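Local coordinates for protein SAM-dependent methyltransferase (Pyrococcus horikoshii, PDB 1WZN) that binds S-adenosylhomocysteine and probably transfers methyl groups from S-adenosylmethionine to an acceptor, at residues E26-D37 with K227-E235. Residues are numbered along the deposited sequence; the frame is centred on the assembly and turned at random.
Sequences EIDFVEEIFKED and KIYGNLKRE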
ATOM      1  N   GLU A  26      -9.595  28.796 -14.402  1.00 20.70           N
ATOM      2  CA  GLU A  26      -8.395  29.357 -13.799  1.00 21.58           C
ATOM      3  C   GLU A  26      -8.250  30.843 -14.092  1.00 19.66           C
ATOM      4  O   GLU A  26      -7.889  31.613 -13.213  1.00 19.07           O
ATOM      5  CB  GLU A  26      -7.146  28.604 -14.270  1.00 26.59           C
ATOM      6  CG  GLU A  26      -6.918  27.301 -13.518  1.00 33.57           C
ATOM      7  CD  GLU A  26      -5.559  26.694 -13.779  1.00 37.13           C
ATOM      8  OE1 GLU A  26      -5.255  25.653 -13.158  1.00 39.97           O
ATOM      9  OE2 GLU A  26      -4.794  27.245 -14.601  1.00 39.74           O
ATOM     10  N   ILE A  27      -8.543  31.261 -15.318  1.00 17.63           N
ATOM     11  CA  ILE A  27      -8.413  32.680 -15.623  1.00 18.48           C
ATOM     12  C   ILE A  27      -9.535  33.485 -14.964  1.00 17.58           C
ATOM     13  O   ILE A  27      -9.374  34.674 -14.695  1.00 18.80           O
ATOM     14  CB  ILE A  27      -8.337  32.908 -17.148  1.00 18.48           C
ATOM     15  CG1 ILE A  27      -7.065  32.236 -17.680  1.00 16.01           C
ATOM     16  CG2 ILE A  27      -8.300  34.399 -17.468  1.00 19.31           C
ATOM     17  CD1 ILE A  27      -5.789  32.602 -16.906  1.00 17.91           C
ATOM     18  N   ASP A  28     -10.663  32.836 -14.682  1.00 19.51           N
ATOM     19  CA  ASP A  28     -11.755  33.518 -13.980  1.00 19.99           C
ATOM     20  C   ASP A  28     -11.196  33.912 -12.613  1.00 20.72           C
ATOM     21  O   ASP A  28     -11.427  35.016 -12.129  1.00 20.14           O
ATOM     22  CB  ASP A  28     -12.953  32.586 -13.741  1.00 21.31           C
ATOM     23  CG  ASP A  28     -13.821  32.402 -14.968  1.00 23.82           C
ATOM     24  OD1 ASP A  28     -13.623  33.127 -15.964  1.00 23.24           O
ATOM     25  OD2 ASP A  28     -14.720  31.531 -14.919  1.00 21.90           O
ATOM     26  N   PHE A  29     -10.473  32.983 -11.989  1.00 20.16           N
ATOM     27  CA  PHE A  29      -9.871  33.227 -10.679  1.00 18.99           C
ATOM     28  C   PHE A  29      -8.811  34.315 -10.786  1.00 18.48           C
ATOM     29  O   PHE A  29      -8.730  35.198  -9.932  1.00 18.84           O
ATOM     30  CB  PHE A  29      -9.244  31.939 -10.124  1.00 18.30           C
ATOM     31  CG  PHE A  29      -8.576  32.117  -8.783  1.00 18.97           C
ATOM     32  CD1 PHE A  29      -9.261  32.702  -7.722  1.00 20.29           C
ATOM     33  CD2 PHE A  29      -7.264  31.696  -8.582  1.00 17.78           C
ATOM     34  CE1 PHE A  29      -8.645  32.867  -6.471  1.00 21.74           C
ATOM     35  CE2 PHE A  29      -6.638  31.856  -7.337  1.00 19.98           C
ATOM     36  CZ  PHE A  29      -7.330  32.443  -6.284  1.00 20.06           C
ATOM     37  N   VAL A  30      -7.996  34.245 -11.831  1.00 18.01           N
ATOM     38  CA  VAL A  30      -6.961  35.247 -12.045  1.00 17.44           C
ATOM     39  C   VAL A  30      -7.583  36.641 -12.161  1.00 17.72           C
ATOM     40  O   VAL A  30      -7.073  37.598 -11.582  1.00 17.76           O
ATOM     41  CB  VAL A  30      -6.134  34.935 -13.315  1.00 18.52           C
ATOM     42  CG1 VAL A  30      -5.208  36.112 -13.655  1.00 18.21           C
ATOM     43  CG2 VAL A  30      -5.304  33.671 -13.085  1.00 15.79           C
ATOM     44  N   GLU A  31      -8.690  36.760 -12.891  1.00 17.46           N
ATOM     45  CA  GLU A  31      -9.327  38.068 -13.032  1.00 20.06           C
ATOM     46  C   GLU A  31      -9.891  38.559 -11.704  1.00 20.32           C
ATOM     47  O   GLU A  31      -9.953  39.764 -11.462  1.00 21.37           O
ATOM     48  CB  GLU A  31     -10.444  38.044 -14.079  1.00 20.94           C
ATOM     49  CG  GLU A  31      -9.966  37.813 -15.500  1.00 21.56           C
ATOM     50  CD  GLU A  31     -10.978  38.291 -16.522  1.00 21.36           C
ATOM     51  OE1 GLU A  31     -10.887  39.465 -16.944  1.00 22.78           O
ATOM     52  OE2 GLU A  31     -11.869  37.500 -16.890  1.00 20.61           O
ATOM     53  N   GLU A  32     -10.314  37.635 -10.844  1.00 21.68           N
ATOM     54  CA  GLU A  32     -10.826  38.051  -9.543  1.00 22.90           C
ATOM     55  C   GLU A  32      -9.653  38.633  -8.755  1.00 22.30           C
ATOM     56  O   GLU A  32      -9.808  39.608  -8.022  1.00 22.72           O
ATOM     57  CB  GLU A  32     -11.446  36.881  -8.777  1.00 27.06           C
ATOM     58  CG  GLU A  32     -11.855  37.274  -7.364  1.00 33.02           C
ATOM     59  CD  GLU A  32     -12.749  36.255  -6.692  1.00 39.59           C
ATOM     60  OE1 GLU A  32     -12.350  35.074  -6.597  1.00 41.06           O
ATOM     61  OE2 GLU A  32     -13.855  36.642  -6.252  1.00 43.06           O
ATOM     62  N   ILE A  33      -8.470  38.041  -8.913  1.00 21.69           N
ATOM     63  CA  ILE A  33      -7.293  38.552  -8.221  1.00 19.48           C
ATOM     64  C   ILE A  33      -6.977  39.954  -8.752  1.00 20.79           C
ATOM     65  O   ILE A  33      -6.686  40.866  -7.975  1.00 22.77           O
ATOM     66  CB  ILE A  33      -6.066  37.622  -8.416  1.00 19.57           C
ATOM     67  CG1 ILE A  33      -6.319  36.266  -7.743  1.00 17.10           C
ATOM     68  CG2 ILE A  33      -4.826  38.256  -7.806  1.00 18.24           C
ATOM     69  CD1 ILE A  33      -5.191  35.264  -7.956  1.00 18.83           C
ATOM     70  N   PHE A  34      -7.036  40.132 -10.072  1.00 19.15           N
ATOM     71  CA  PHE A  34      -6.775  41.445 -10.672  1.00 21.45           C
ATOM     72  C   PHE A  34      -7.725  42.488 -10.083  1.00 21.64           C
ATOM     73  O   PHE A  34      -7.320  43.593  -9.724  1.00 21.45           O
ATOM     74  CB  PHE A  34      -6.997  41.426 -12.195  1.00 18.80           C
ATOM     75  CG  PHE A  34      -5.973  40.636 -12.972  1.00 18.73           C
ATOM     76  CD1 PHE A  34      -4.742  40.299 -12.414  1.00 18.80           C
ATOM     77  CD2 PHE A  34      -6.232  40.276 -14.296  1.00 19.37           C
ATOM     78  CE1 PHE A  34      -3.779  39.615 -13.171  1.00 19.97           C
ATOM     79  CE2 PHE A  34      -5.280  39.595 -15.056  1.00 19.87           C
ATOM     80  CZ  PHE A  34      -4.049  39.264 -14.493  1.00 19.08           C
ATOM     81  N   LYS A  35      -8.995  42.117  -9.982  1.00 24.25           N
ATOM     82  CA  LYS A  35     -10.023  43.015  -9.471  1.00 27.35           C
ATOM     83  C   LYS A  35      -9.943  43.331  -7.984  1.00 28.45           C
ATOM     84  O   LYS A  35     -10.100  44.484  -7.583  1.00 27.21           O
ATOM     85  CB  LYS A  35     -11.405  42.441  -9.791  1.00 30.55           C
ATOM     86  CG  LYS A  35     -12.567  43.170  -9.130  1.00 34.79           C
ATOM     87  CD  LYS A  35     -13.879  42.461  -9.422  1.00 38.22           C
ATOM     88  CE  LYS A  35     -15.031  43.057  -8.632  1.00 40.83           C
ATOM     89  NZ  LYS A  35     -16.286  42.276  -8.830  1.00 43.16           N
ATOM     90  N   GLU A  36      -9.685  42.314  -7.168  1.00 27.86           N
ATOM     91  CA  GLU A  36      -9.647  42.500  -5.723  1.00 27.93           C
ATOM     92  C   GLU A  36      -8.278  42.735  -5.086  1.00 28.45           C
ATOM     93  O   GLU A  36      -8.178  43.444  -4.086  1.00 28.08           O
ATOM     94  CB  GLU A  36     -10.309  41.301  -5.036  1.00 27.66           C
ATOM     95  CG  GLU A  36     -11.744  41.031  -5.452  1.00 30.69           C
ATOM     96  CD  GLU A  36     -12.672  42.198  -5.174  1.00 33.11           C
ATOM     97  OE1 GLU A  36     -12.469  42.896  -4.161  1.00 34.46           O
ATOM     98  OE2 GLU A  36     -13.617  42.411  -5.963  1.00 34.79           O
ATOM     99  N   ASP A  37      -7.224  42.151  -5.648  1.00 26.06           N
ATOM    100  CA  ASP A  37      -5.901  42.324  -5.058  1.00 25.34           C
ATOM    101  C   ASP A  37      -5.022  43.410  -5.658  1.00 24.26           C
ATOM    102  O   ASP A  37      -4.273  44.069  -4.938  1.00 24.09           O
ATOM    103  CB  ASP A  37      -5.162  40.987  -5.064  1.00 26.54           C
ATOM    104  CG  ASP A  37      -5.816  39.974  -4.144  1.00 27.72           C
ATOM    105  OD1 ASP A  37      -5.881  40.247  -2.928  1.00 30.24           O
ATOM    106  OD2 ASP A  37      -6.276  38.922  -4.632  1.00 28.34           O
ATOM    107  N   LYS A 227       0.051  37.291  -0.560  1.00 22.52           N
ATOM    108  CA  LYS A 227      -1.082  36.506  -0.122  1.00 23.94           C
ATOM    109  C   LYS A 227      -0.919  35.080  -0.623  1.00 23.81           C
ATOM    110  O   LYS A 227      -0.290  34.842  -1.654  1.00 21.30           O
ATOM    111  CB  LYS A 227      -2.379  37.110  -0.656  1.00 28.59           C
ATOM    112  CG  LYS A 227      -2.661  38.502  -0.102  1.00 32.98           C
ATOM    113  CD  LYS A 227      -3.994  39.028  -0.582  1.00 39.56           C
ATOM    114  CE  LYS A 227      -4.431  40.236   0.232  1.00 42.03           C
ATOM    115  NZ  LYS A 227      -4.166  40.064   1.692  1.00 45.41           N
ATOM    116  N   ILE A 228      -1.462  34.137   0.135  1.00 22.76           N
ATOM    117  CA  ILE A 228      -1.412  32.731  -0.239  1.00 20.24           C
ATOM    118  C   ILE A 228      -2.857  32.278  -0.324  1.00 21.28           C
ATOM    119  O   ILE A 228      -3.598  32.369   0.656  1.00 19.63           O
ATOM    120  CB  ILE A 228      -0.678  31.881   0.829  1.00 22.49           C
ATOM    121  CG1 ILE A 228       0.742  32.408   1.027  1.00 22.58           C
ATOM    122  CG2 ILE A 228      -0.633  30.416   0.391  1.00 20.03           C
ATOM    123  CD1 ILE A 228       1.519  31.684   2.114  1.00 28.66           C
ATOM    124  N   TYR A 229      -3.266  31.817  -1.503  1.00 18.81           N
ATOM    125  CA  TYR A 229      -4.632  31.349  -1.707  1.00 19.23           C
ATOM    126  C   TYR A 229      -4.588  29.892  -2.133  1.00 18.92           C
ATOM    127  O   TYR A 229      -3.531  29.371  -2.480  1.00 19.47           O
ATOM    128  CB  TYR A 229      -5.340  32.152  -2.810  1.00 20.25           C
ATOM    129  CG  TYR A 229      -5.518  33.631  -2.537  1.00 22.45           C
ATOM    130  CD1 TYR A 229      -5.936  34.088  -1.288  1.00 22.76           C
ATOM    131  CD2 TYR A 229      -5.311  34.571  -3.548  1.00 23.52           C
ATOM    132  CE1 TYR A 229      -6.145  35.445  -1.051  1.00 25.21           C
ATOM    133  CE2 TYR A 229      -5.518  35.932  -3.326  1.00 24.42           C
ATOM    134  CZ  TYR A 229      -5.935  36.363  -2.076  1.00 26.29           C
ATOM    135  OH  TYR A 229      -6.137  37.704  -1.851  1.00 26.40           O
ATOM    136  N   GLY A 230      -5.743  29.241  -2.110  1.00 22.10           N
ATOM    137  CA  GLY A 230      -5.801  27.853  -2.518  1.00 23.66           C
ATOM    138  C   GLY A 230      -7.085  27.492  -3.238  1.00 25.48           C
ATOM    139  O   GLY A 230      -8.121  28.125  -3.040  1.00 27.18           O
ATOM    140  N   ASN A 231      -7.008  26.480  -4.093  1.00 28.02           N
ATOM    141  CA  ASN A 231      -8.173  25.982  -4.826  1.00 31.15           C
ATOM    142  C   ASN A 231      -9.118  27.010  -5.463  1.00 31.73           C
ATOM    143  O   ASN A 231     -10.331  26.985  -5.228  1.00 34.28           O
ATOM    144  CB  ASN A 231      -8.974  25.058  -3.907  1.00 33.51           C
ATOM    145  CG  ASN A 231      -8.250  23.755  -3.618  1.00 35.17           C
ATOM    146  OD1 ASN A 231      -7.020  23.686  -3.668  1.00 35.80           O
ATOM    147  ND2 ASN A 231      -9.012  22.716  -3.301  1.00 39.35           N
ATOM    148  N   LEU A 232      -8.560  27.903  -6.271  1.00 30.69           N
ATOM    149  CA  LEU A 232      -9.332  28.921  -6.984  1.00 26.83           C
ATOM    150  C   LEU A 232     -10.254  29.804  -6.151  1.00 27.08           C
ATOM    151  O   LEU A 232     -11.332  30.187  -6.606  1.00 24.78           O
ATOM    152  CB  LEU A 232     -10.139  28.261  -8.105  1.00 27.15           C
ATOM    153  CG  LEU A 232      -9.319  27.411  -9.077  1.00 25.24           C
ATOM    154  CD1 LEU A 232     -10.223  26.888 -10.183  1.00 26.65           C
ATOM    155  CD2 LEU A 232      -8.182  28.243  -9.660  1.00 25.70           C
ATOM    156  N   LYS A 233      -9.826  30.137  -4.939  1.00 25.97           N
ATOM    157  CA  LYS A 233     -10.605  31.005  -4.067  1.00 27.44           C
ATOM    158  C   LYS A 233      -9.633  31.951  -3.391  1.00 26.00           C
ATOM    159  O   LYS A 233      -8.501  31.566  -3.102  1.00 24.38           O
ATOM    160  CB  LYS A 233     -11.348  30.193  -3.001  1.00 30.87           C
ATOM    161  CG  LYS A 233     -12.418  29.263  -3.547  1.00 36.07           C
ATOM    162  CD  LYS A 233     -13.127  28.524  -2.418  1.00 39.74           C
ATOM    163  CE  LYS A 233     -14.222  27.613  -2.957  1.00 44.38           C
ATOM    164  NZ  LYS A 233     -15.256  28.368  -3.728  1.00 46.11           N
ATOM    165  N   ARG A 234     -10.059  33.188  -3.155  1.00 25.16           N
ATOM    166  CA  ARG A 234      -9.191  34.148  -2.495  1.00 27.79           C
ATOM    167  C   ARG A 234      -9.204  33.902  -0.988  1.00 30.45           C
ATOM    168  O   ARG A 234      -9.487  34.794  -0.183  1.00 30.06           O
ATOM    169  CB  ARG A 234      -9.618  35.583  -2.827  1.00 27.56           C
ATOM    170  CG  ARG A 234      -9.336  35.955  -4.277  1.00 28.49           C
ATOM    171  CD  ARG A 234      -9.684  37.405  -4.599  1.00 26.79           C
ATOM    172  NE  ARG A 234      -8.918  38.356  -3.801  1.00 26.76           N
ATOM    173  CZ  ARG A 234      -9.416  39.041  -2.778  1.00 28.51           C
ATOM    174  NH1 ARG A 234     -10.684  38.878  -2.424  1.00 30.17           N
ATOM    175  NH2 ARG A 234      -8.653  39.895  -2.113  1.00 29.79           N
ATOM    176  N   GLU A 235      -8.894  32.661  -0.631  1.00 31.11           N
ATOM    177  CA  GLU A 235      -8.824  32.225   0.757  1.00 32.78           C
ATOM    178  C   GLU A 235      -7.969  30.964   0.768  1.00 31.91           C
ATOM    179  O   GLU A 235      -7.669  30.404  -0.290  1.00 29.87           O
ATOM    180  CB  GLU A 235     -10.227  31.930   1.305  1.00 34.37           C
ATOM    181  CG  GLU A 235     -11.014  30.895   0.515  1.00 40.18           C
ATOM    182  CD  GLU A 235     -12.423  30.684   1.056  1.00 44.01           C
ATOM    183  OE1 GLU A 235     -13.196  31.664   1.120  1.00 45.97           O
ATOM    184  OE2 GLU A 235     -12.761  29.535   1.414  1.00 46.19           O
TER
HETATM  185  O   HOH W   1     -12.676  33.965  -4.198  1.00 34.69           O
HETATM  186  O   HOH W   2     -12.821  37.297  -3.523  1.00 46.81           O
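Asp37 OD1 receives two donors from 227-235: Arg234 NH2 at 2.9 Å and, less surely placed, the Tyr229 hydroxyl. Arg234 NE bonds Asp37 OD2 at 2.8 Å. The arginine thus grips the carboxylate side-on, one nitrogen to each oxygen. Both bonds are nearly straight (179° and 173°) and lie in the guanidinium plane, but they meet the carboxylate from above its plane. A bend at chi3 (61°) brings the guanidinium up to the Asp37 carboxylate. Glu36 CB covers the centre of one guanidinium face, 3.3 Å from Arg234 CZ. Glu32 CG packs on Arg234 CD. One water bridges Glu32 OE1 and Arg234 N. A second joins Arg234 NH1 to Glu32 OE2, its bond to the glutamate weak. Further along, Leu232 CA sits over the Phe29 ring, 3.7 Å from its centroid, in a CH-pi contact. Ile33 CD1 lies over the opposite face, near the rim, and Trp244 meets Phe29 edge-to-face. A methionine in place of Arg234 would probably leave the Asp37 carboxylate without its charged mate. Charge pairing and aromatic packing together fasten helix 23-36 to edge strand 225-230 of the Rossmann-like methyltransferase sheet and the loop that follows it.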